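Local structure of putative uncharacterized protein (Enterobacter cloacae, 4HFK) at residues B[22-27]-B[35-40]. The protein is probably the immunity partner of a type VI secretion amidase effector, binding that toxin and so protecting the producing cell from its own weapon. Residues are numbered along the deposited sequence; the frame is centred on the assembly and turned at random.
Sequences RCIGKI and EDADAS
Asp38 OD1 takes a hydrogen bond from each of two waters, and both waters lead to Arg22. One also donates to the main-chain carbonyl, its oxygen lying 2.7 Å from Asp38 OD1 and 2.8 Å from Arg22 O. The other accepts from Arg22 NH1, coming to the guanidinium at its edge and in its plane, and donates to Asp38 OD1. Directly, Arg22 NH1 and Asp38 OD1 stay 4.2 Å apart; the oxygen lies well out of the guanidinium plane, so no N-H points at it and only the charges attract. CB of Arg22 points away from helix 31-47, yet the far end of the side chain lies closer to it, with NH1 on the water. Each charge has a stronger partner: Arg22 NE forms a salt bridge with Asp59, and Asp38 OD2 one with Lys34. Arg22 NH2 also bonds to the backbone of another protein's chain, which places this polar side at a protein-protein interface. The segments belong to helices 11-27 and 31-47, an antiparallel helical hairpin in this all-helical fold; the axes of segments 22-27 and 35-40 approach to 7.9 Å at a signed crossing angle of -161°. Gly25 carries no side chain, and its backbone is met directly: Ala37 CB sits 3.7 Å from Gly25 N, while Asp38 OD1 lies 4.1 Å from Gly25 CA. Beside the glycine, Ile24 adds an apolar touch through its CG2 branch, which, anti to the backbone N and beside the carbonyl carbon, is the one that reaches Ala37 CB, at 4.1 Å from Ile24 CG2. Ile24 also packs against Ile24 of the second subunit, another copy of this protein, and Ser40 OG, bonded to Asp36 O within its own helix, is hydrogen-bonded to Leu81 N of that same subunit.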
loop_
_atom_site.group_PDB
_atom_site.type_symbol
_atom_site.label_atom_id
_atom_site.label_comp_id
_atom_site.label_asym_id
_atom_site.label_seq_id
_atom_site.Cartn_x
_atom_site.Cartn_y
_atom_site.Cartn_z
ATOM N N ARG B 22 -3.003 -5.208 -5.643
ATOM C CA ARG B 22 -4.044 -6.164 -5.984
ATOM C C ARG B 22 -4.834 -6.629 -4.745
ATOM O O ARG B 22 -6.057 -6.811 -4.807
ATOM C CB ARG B 22 -3.439 -7.354 -6.719
ATOM C CG ARG B 22 -4.451 -8.400 -7.066
ATOM C CD ARG B 22 -4.218 -8.928 -8.465
ATOM N NE ARG B 22 -5.205 -9.949 -8.798
ATOM C CZ ARG B 22 -6.248 -9.740 -9.594
ATOM N NH1 ARG B 22 -6.429 -8.550 -10.159
ATOM N NH2 ARG B 22 -7.094 -10.728 -9.837
ATOM N N CYS B 23 -4.148 -6.821 -3.620
ATOM C CA CYS B 23 -4.854 -7.144 -2.379
ATOM C C CYS B 23 -5.824 -6.034 -1.991
ATOM O O CYS B 23 -6.968 -6.303 -1.621
ATOM C CB CYS B 23 -3.882 -7.357 -1.222
ATOM S SG CYS B 23 -3.051 -8.918 -1.222
ATOM N N ILE B 24 -5.354 -4.791 -2.055
ATOM C CA ILE B 24 -6.200 -3.635 -1.752
ATOM C C ILE B 24 -7.455 -3.657 -2.615
ATOM O O ILE B 24 -8.552 -3.395 -2.126
ATOM C CB ILE B 24 -5.433 -2.317 -1.949
ATOM C CG1 ILE B 24 -4.345 -2.193 -0.874
ATOM C CG2 ILE B 24 -6.378 -1.125 -1.862
ATOM C CD1 ILE B 24 -3.367 -1.057 -1.097
ATOM N N GLY B 25 -7.290 -4.005 -3.889
ATOM C CA GLY B 25 -8.407 -4.104 -4.811
ATOM C C GLY B 25 -9.407 -5.168 -4.399
ATOM O O GLY B 25 -10.616 -5.005 -4.588
ATOM N N LYS B 26 -8.910 -6.266 -3.839
ATOM C CA LYS B 26 -9.779 -7.345 -3.401
ATOM C C LYS B 26 -10.533 -7.036 -2.109
ATOM O O LYS B 26 -11.622 -7.558 -1.907
ATOM C CB LYS B 26 -8.980 -8.644 -3.228
ATOM C CG LYS B 26 -8.503 -9.250 -4.538
ATOM C CD LYS B 26 -7.829 -10.595 -4.297
ATOM C CE LYS B 26 -7.251 -11.141 -5.597
ATOM N NZ LYS B 26 -8.284 -11.220 -6.676
ATOM N N ILE B 27 -9.959 -6.216 -1.226
ATOM C CA ILE B 27 -10.620 -5.926 0.055
ATOM C C ILE B 27 -11.408 -4.613 0.064
ATOM O O ILE B 27 -12.189 -4.359 0.977
ATOM C CB ILE B 27 -9.642 -5.922 1.257
ATOM C CG1 ILE B 27 -8.448 -4.997 1.004
ATOM C CG2 ILE B 27 -9.150 -7.319 1.555
ATOM C CD1 ILE B 27 -8.536 -3.671 1.701
ATOM N N GLU B 35 -11.103 -0.156 -8.900
ATOM C CA GLU B 35 -10.603 0.141 -10.242
ATOM C C GLU B 35 -9.240 0.845 -10.171
ATOM O O GLU B 35 -8.338 0.545 -10.953
ATOM C CB GLU B 35 -11.614 0.979 -11.038
ATOM C CG GLU B 35 -12.936 0.250 -11.287
ATOM C CD GLU B 35 -14.024 1.141 -11.886
ATOM O OE1 GLU B 35 -13.769 2.349 -12.120
ATOM O OE2 GLU B 35 -15.141 0.623 -12.121
ATOM N N ASP B 36 -9.098 1.777 -9.229
ATOM C CA ASP B 36 -7.838 2.497 -9.047
ATOM C C ASP B 36 -6.700 1.530 -8.651
ATOM O O ASP B 36 -5.605 1.548 -9.234
ATOM C CB ASP B 36 -8.031 3.596 -7.996
ATOM C CG ASP B 36 -6.802 4.488 -7.833
ATOM O OD1 ASP B 36 -5.690 3.956 -7.620
ATOM O OD2 ASP B 36 -6.949 5.732 -7.902
ATOM N N ALA B 37 -6.971 0.678 -7.667
ATOM C CA ALA B 37 -5.982 -0.280 -7.199
ATOM C C ALA B 37 -5.578 -1.267 -8.304
ATOM O O ALA B 37 -4.403 -1.631 -8.416
ATOM C CB ALA B 37 -6.499 -1.019 -5.969
ATOM N N ASP B 38 -6.534 -1.704 -9.123
ATOM C CA ASP B 38 -6.208 -2.637 -10.203
ATOM C C ASP B 38 -5.470 -1.955 -11.363
ATOM O O ASP B 38 -4.634 -2.578 -12.025
ATOM C CB ASP B 38 -7.465 -3.344 -10.721
ATOM C CG ASP B 38 -8.040 -4.332 -9.713
ATOM O OD1 ASP B 38 -7.333 -4.699 -8.742
ATOM O OD2 ASP B 38 -9.204 -4.754 -9.899
ATOM N N ALA B 39 -5.786 -0.687 -11.620
ATOM C CA ALA B 39 -5.056 0.070 -12.633
ATOM C C ALA B 39 -3.635 0.286 -12.124
ATOM O O ALA B 39 -2.664 0.162 -12.869
ATOM C CB ALA B 39 -5.730 1.400 -12.905
ATOM N N SER B 40 -3.524 0.607 -10.843
ATOM C CA SER B 40 -2.221 0.779 -10.216
ATOM C C SER B 40 -1.395 -0.506 -10.294
ATOM O O SER B 40 -0.215 -0.474 -10.674
ATOM C CB SER B 40 -2.397 1.224 -8.762
ATOM O OG SER B 40 -3.015 2.503 -8.709
HETATM O O HOH W 1 -7.651 -6.753 -7.096
HETATM O O HOH W 2 -5.252 -6.115 -9.624
#